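PDB 4QEY: uncharacterized protein from Bacteroides ovatus, which is of unknown function but belongs to the DUF4425 family, a beta-sandwich protein probably related to PLAT/LH2 and C2-like calcium-binding lipoproteins. Local coordinates for residues 12-17 and 101-106; 95-100 and 124-129. All coordinates share one frame; numbering follows the deposited sequence.

Contact 1: residues 12-17 and 101-106; sequences VHKIVV and IDNKEV. With EDO (1,2-ethanediol), chain O.
Val12 and Asp102 exchange two hydrogen bonds where the start of strand 13-21 passes the type I' turn from Ile101 to Lys104. Val12 N donates to Asp102 OD1 at 2.8 Å, nearly straight at 175°, meeting the oxygen from above the carboxylate plane. Asp102 CG lies beside its own backbone N (chi1 -66°), which turns OD1 back to Val12. In return Asp102 N donates to Val12 O at 2.9 Å. The same carbonyl takes a second bond from a water, which in turn accepts from Asn103 N. Next along, His13 and Ile101 form an antiparallel non-hydrogen-bonded pair, side chains side by side: Ile101 CG1 sits over one face of the imidazole, 3.9 Å from its centroid, in a CH-pi contact. Both ring nitrogens have partners, ND1 with Thr128 OG1 and NE2 with Thr9 O. An alanine at His13 would probably leave Thr9 O without this partner, cost Thr128 OG1 one of its own, and open a gap beside Ile101. Lys14, fully extended, donates from NZ to O2 of an ethanediol at 2.8 Å, next to Asn103. The turn is thus held by two direct hydrogen bonds, a water bridge and the imidazole-isoleucine packing.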
loop_
_atom_site.group_PDB
_atom_site.type_symbol
_atom_site.label_atom_id
_atom_site.label_comp_id
_atom_site.label_asym_id
_atom_site.label_seq_id
_atom_site.Cartn_x
_atom_site.Cartn_y
_atom_site.Cartn_z
ATOM N N VAL A 12 -10.164 13.265 1.070
ATOM C CA VAL A 12 -8.955 12.804 0.388
ATOM C C VAL A 12 -8.543 11.478 1.028
ATOM O O VAL A 12 -8.004 11.454 2.142
ATOM C CB VAL A 12 -7.794 13.846 0.386
ATOM C CG1 VAL A 12 -6.538 13.290 -0.302
ATOM C CG2 VAL A 12 -8.225 15.153 -0.266
ATOM N N HIS A 13 -8.851 10.378 0.336
ATOM C CA HIS A 13 -8.483 9.019 0.734
ATOM C C HIS A 13 -7.060 8.770 0.273
ATOM O O HIS A 13 -6.756 9.008 -0.897
ATOM C CB HIS A 13 -9.469 7.991 0.168
ATOM C CG HIS A 13 -10.804 8.015 0.838
ATOM N ND1 HIS A 13 -11.225 6.969 1.625
ATOM C CD2 HIS A 13 -11.743 8.984 0.864
ATOM C CE1 HIS A 13 -12.424 7.307 2.067
ATOM N NE2 HIS A 13 -12.777 8.510 1.633
ATOM N N LYS A 14 -6.175 8.377 1.211
ATOM C CA LYS A 14 -4.749 8.180 0.966
ATOM C C LYS A 14 -4.241 6.951 1.694
ATOM O O LYS A 14 -4.638 6.699 2.824
ATOM C CB LYS A 14 -3.985 9.438 1.433
ATOM C CG LYS A 14 -2.461 9.445 1.269
ATOM C CD LYS A 14 -1.926 10.740 1.833
ATOM C CE LYS A 14 -0.437 10.909 1.748
ATOM N NZ LYS A 14 -0.029 12.209 2.349
ATOM N N ILE A 15 -3.372 6.176 1.039
ATOM C CA ILE A 15 -2.736 5.005 1.627
ATOM C C ILE A 15 -1.232 5.129 1.361
ATOM O O ILE A 15 -0.808 5.323 0.219
ATOM C CB ILE A 15 -3.317 3.636 1.159
ATOM C CG1 ILE A 15 -4.816 3.495 1.553
ATOM C CG2 ILE A 15 -2.496 2.483 1.755
ATOM C CD1 ILE A 15 -5.535 2.221 1.116
ATOM N N VAL A 16 -0.436 5.057 2.439
ATOM C CA VAL A 16 1.018 5.102 2.382
ATOM C C VAL A 16 1.549 3.712 2.756
ATOM O O VAL A 16 1.156 3.137 3.781
ATOM C CB VAL A 16 1.609 6.219 3.284
ATOM C CG1 VAL A 16 3.139 6.269 3.183
ATOM C CG2 VAL A 16 1.012 7.577 2.939
ATOM N N VAL A 17 2.416 3.164 1.892
ATOM C CA VAL A 17 3.091 1.888 2.090
ATOM C C VAL A 17 4.568 2.209 2.324
ATOM O O VAL A 17 5.167 2.980 1.568
ATOM C CB VAL A 17 2.857 0.883 0.916
ATOM C CG1 VAL A 17 3.555 -0.453 1.176
ATOM C CG2 VAL A 17 1.362 0.660 0.676
ATOM N N ILE A 101 -7.913 9.649 5.720
ATOM C CA ILE A 101 -9.035 10.389 5.145
ATOM C C ILE A 101 -8.818 11.811 5.626
ATOM O O ILE A 101 -8.912 12.068 6.836
ATOM C CB ILE A 101 -10.464 9.838 5.421
ATOM C CG1 ILE A 101 -10.601 8.344 5.044
ATOM C CG2 ILE A 101 -11.502 10.694 4.675
ATOM C CD1 ILE A 101 -11.936 7.665 5.524
ATOM N N ASP A 102 -8.429 12.707 4.697
ATOM C CA ASP A 102 -8.118 14.123 4.954
ATOM C C ASP A 102 -7.000 14.234 6.023
ATOM O O ASP A 102 -7.129 14.971 7.002
ATOM C CB ASP A 102 -9.370 14.933 5.359
ATOM C CG ASP A 102 -10.414 15.074 4.273
ATOM O OD1 ASP A 102 -10.029 15.256 3.097
ATOM O OD2 ASP A 102 -11.616 15.097 4.609
ATOM N N ASN A 103 -5.909 13.457 5.819
ATOM C CA ASN A 103 -4.683 13.398 6.640
ATOM C C ASN A 103 -4.975 12.969 8.124
ATOM O O ASN A 103 -4.139 13.177 9.012
ATOM C CB ASN A 103 -3.936 14.753 6.606
ATOM C CG ASN A 103 -3.410 15.101 5.223
ATOM O OD1 ASN A 103 -2.861 14.259 4.478
ATOM N ND2 ASN A 103 -3.582 16.355 4.839
ATOM N N LYS A 104 -6.120 12.300 8.352
ATOM C CA LYS A 104 -6.496 11.701 9.627
ATOM C C LYS A 104 -6.417 10.188 9.454
ATOM O O LYS A 104 -7.110 9.639 8.590
ATOM C CB LYS A 104 -7.884 12.171 10.084
ATOM N N GLU A 105 -5.523 9.526 10.213
ATOM C CA GLU A 105 -5.329 8.081 10.154
ATOM C C GLU A 105 -6.617 7.348 10.555
ATOM O O GLU A 105 -7.159 7.572 11.636
ATOM C CB GLU A 105 -4.164 7.650 11.048
ATOM C CG GLU A 105 -3.937 6.153 11.021
ATOM C CD GLU A 105 -2.878 5.641 11.969
ATOM O OE1 GLU A 105 -1.870 6.354 12.189
ATOM O OE2 GLU A 105 -3.047 4.503 12.464
ATOM N N VAL A 106 -7.092 6.470 9.665
ATOM C CA VAL A 106 -8.335 5.719 9.851
ATOM C C VAL A 106 -8.034 4.213 9.943
ATOM O O VAL A 106 -8.841 3.467 10.495
ATOM C CB VAL A 106 -9.364 6.021 8.728
ATOM C CG1 VAL A 106 -9.877 7.458 8.835
ATOM C CG2 VAL A 106 -8.797 5.748 7.334
HETATM C C1 EDO O . 0.470 12.555 6.520
HETATM O O1 EDO O . 1.199 11.643 5.707
HETATM C C2 EDO O . -1.020 12.316 6.271
HETATM O O2 EDO O . -1.261 12.461 4.872
HETATM O O HOH W 1 -5.402 12.110 3.057
#

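Contact 2: residues 95-100 and 124-129; sequences ISVIAY and FSVSTT
Val97 reaches from strand 92-101 into the space between the two sheets and meets both Phe124 and Val126 of the facing strand. Its CB lies 3.9 Å from Val126 CG2. At the branch the two methyls part: CG1, anti to the backbone N (chi1 -172°), runs alongside Val126 and comes to 3.7 Å from Val126 CB, the two valines pointing opposite ways and overlapping flank to flank. CG2, beside the backbone N, instead meets the Phe124 ring tip to tip, 3.6 Å from CE1, approaching it obliquely. Phe124 holds its ring in the crowded position between backbone N and carbonyl carbon (chi1 63°), and CE2 receives Ile95 CG2 at 4.1 Å, the isoleucine crossing the phenylalanine at about a right angle. At the other end Ala99 CB packs on Thr128 CG2 at 3.7 Å. The Thr128 hydroxyl turns to Met76 N and His13. Van der Waals contact joins the two segments, mostly between side chains, though Thr128 CG2 also touches Tyr100 O and Ala99 CB touches Ser127 O. The axes of 95-100 and 124-127 come within 7.4 Å, their directions only 20° from parallel, so this is face-to-face packing of two sheets and not pairing within one. Strand 92-101 runs between strands 13-21 and 104-114, whereas strand 121-127 is an outermost strand of the second sheet, next to strand 73-84. Ile15 of strand 13-21 packs on Val97, Leu109 of strand 104-114 on Val126, and Leu28 and Ile30 of strand 26-36 on Phe124.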
loop_
_atom_site.group_PDB
_atom_site.type_symbol
_atom_site.label_atom_id
_atom_site.label_comp_id
_atom_site.label_asym_id
_atom_site.label_seq_id
_atom_site.Cartn_x
_atom_site.Cartn_y
_atom_site.Cartn_z
ATOM N N ILE A 95 6.896 -4.005 6.937
ATOM C CA ILE A 95 5.912 -3.305 6.108
ATOM C C ILE A 95 4.935 -2.557 6.984
ATOM O O ILE A 95 4.420 -3.127 7.945
ATOM C CB ILE A 95 5.161 -4.324 5.184
ATOM C CG1 ILE A 95 6.096 -4.980 4.132
ATOM C CG2 ILE A 95 3.907 -3.736 4.517
ATOM C CD1 ILE A 95 6.674 -4.037 3.054
ATOM N N SER A 96 4.673 -1.289 6.650
ATOM C CA SER A 96 3.621 -0.526 7.309
ATOM C C SER A 96 2.689 0.006 6.224
ATOM O O SER A 96 3.159 0.516 5.200
ATOM C CB SER A 96 4.156 0.585 8.212
ATOM O OG SER A 96 4.591 1.732 7.503
ATOM N N VAL A 97 1.383 -0.209 6.404
ATOM C CA VAL A 97 0.350 0.270 5.483
ATOM C C VAL A 97 -0.554 1.191 6.302
ATOM O O VAL A 97 -1.234 0.711 7.210
ATOM C CB VAL A 97 -0.429 -0.865 4.770
ATOM C CG1 VAL A 97 -1.336 -0.288 3.698
ATOM C CG2 VAL A 97 0.518 -1.909 4.163
ATOM N N ILE A 98 -0.505 2.509 6.042
ATOM C CA ILE A 98 -1.302 3.468 6.817
ATOM C C ILE A 98 -2.309 4.160 5.884
ATOM O O ILE A 98 -1.934 4.735 4.856
ATOM C CB ILE A 98 -0.444 4.506 7.592
ATOM C CG1 ILE A 98 0.680 3.817 8.398
ATOM C CG2 ILE A 98 -1.337 5.300 8.526
ATOM C CD1 ILE A 98 1.753 4.747 8.937
ATOM N N ALA A 99 -3.590 4.091 6.275
ATOM C CA ALA A 99 -4.715 4.663 5.550
ATOM C C ALA A 99 -5.189 5.950 6.219
ATOM O O ALA A 99 -5.301 6.022 7.452
ATOM C CB ALA A 99 -5.849 3.656 5.476
ATOM N N TYR A 100 -5.452 6.973 5.397
ATOM C CA TYR A 100 -5.888 8.294 5.835
ATOM C C TYR A 100 -7.125 8.775 5.078
ATOM O O TYR A 100 -7.347 8.383 3.932
ATOM C CB TYR A 100 -4.764 9.339 5.632
ATOM C CG TYR A 100 -3.423 9.019 6.249
ATOM C CD1 TYR A 100 -2.455 8.316 5.535
ATOM C CD2 TYR A 100 -3.076 9.507 7.510
ATOM C CE1 TYR A 100 -1.201 8.046 6.082
ATOM C CE2 TYR A 100 -1.823 9.245 8.070
ATOM C CZ TYR A 100 -0.884 8.522 7.345
ATOM O OH TYR A 100 0.354 8.238 7.872
ATOM N N PHE A 124 -1.375 -9.030 1.709
ATOM C CA PHE A 124 -2.068 -8.107 2.602
ATOM C C PHE A 124 -3.055 -7.284 1.807
ATOM O O PHE A 124 -2.908 -7.133 0.591
ATOM C CB PHE A 124 -1.106 -7.194 3.398
ATOM C CG PHE A 124 -0.258 -6.246 2.597
ATOM C CD1 PHE A 124 -0.780 -5.038 2.140
ATOM C CD2 PHE A 124 1.075 -6.540 2.328
ATOM C CE1 PHE A 124 0.006 -4.157 1.381
ATOM C CE2 PHE A 124 1.863 -5.657 1.582
ATOM C CZ PHE A 124 1.327 -4.460 1.127
ATOM N N SER A 125 -4.066 -6.759 2.505
ATOM C CA SER A 125 -5.121 -5.909 1.946
ATOM C C SER A 125 -5.589 -4.962 3.022
ATOM O O SER A 125 -5.990 -5.407 4.109
ATOM C CB SER A 125 -6.269 -6.754 1.394
ATOM O OG SER A 125 -7.294 -5.936 0.862
ATOM N N VAL A 126 -5.471 -3.651 2.758
ATOM C CA VAL A 126 -5.865 -2.587 3.701
ATOM C C VAL A 126 -6.702 -1.550 2.958
ATOM O O VAL A 126 -6.364 -1.159 1.842
ATOM C CB VAL A 126 -4.625 -1.933 4.389
ATOM C CG1 VAL A 126 -5.036 -0.881 5.424
ATOM C CG2 VAL A 126 -3.728 -2.987 5.038
ATOM N N SER A 127 -7.780 -1.099 3.581
ATOM C CA SER A 127 -8.676 -0.111 3.003
ATOM C C SER A 127 -8.899 1.044 3.985
ATOM O O SER A 127 -8.662 0.879 5.190
ATOM C CB SER A 127 -10.000 -0.774 2.627
ATOM O OG SER A 127 -10.891 0.139 2.011
ATOM N N THR A 128 -9.340 2.217 3.470
ATOM C CA THR A 128 -9.647 3.398 4.292
ATOM C C THR A 128 -11.020 3.262 4.951
ATOM O O THR A 128 -11.273 3.945 5.933
ATOM C CB THR A 128 -9.600 4.688 3.454
ATOM O OG1 THR A 128 -10.478 4.547 2.333
ATOM C CG2 THR A 128 -8.196 5.047 2.973
ATOM N N THR A 129 -11.904 2.387 4.413
ATOM C CA THR A 129 -13.289 2.209 4.880
ATOM C C THR A 129 -13.561 0.810 5.514
ATOM O O THR A 129 -14.730 0.406 5.622
ATOM C CB THR A 129 -14.252 2.416 3.700
ATOM O OG1 THR A 129 -13.958 1.462 2.688
ATOM C CG2 THR A 129 -14.193 3.826 3.131
#

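Overall arrangement
Contacts 1 and 2 have centres about 9 Å apart, and contact 2 runs inward from the end of the beta sandwich where contact 1 lies. Their segments alternate along the chain, and Tyr100 of contact 2 leads directly into Ile101 of contact 1. Contact 1 lies at the surface, its centre about 11 Å from the centre of the chain, whereas contact 2 is buried, its centre about 6 Å from it. His13 ND1 and Thr128 OG1, 2.6 Å apart in a probable hydrogen bond, connect them across the sheets, and within one sheet Tyr100 N probably donates to Lys14 O, 2.7 Å away. Ile15 CD1 packs 3.6 Å from Val126 O. The ethanediol near Lys14 probably came from the crystallisation liquor.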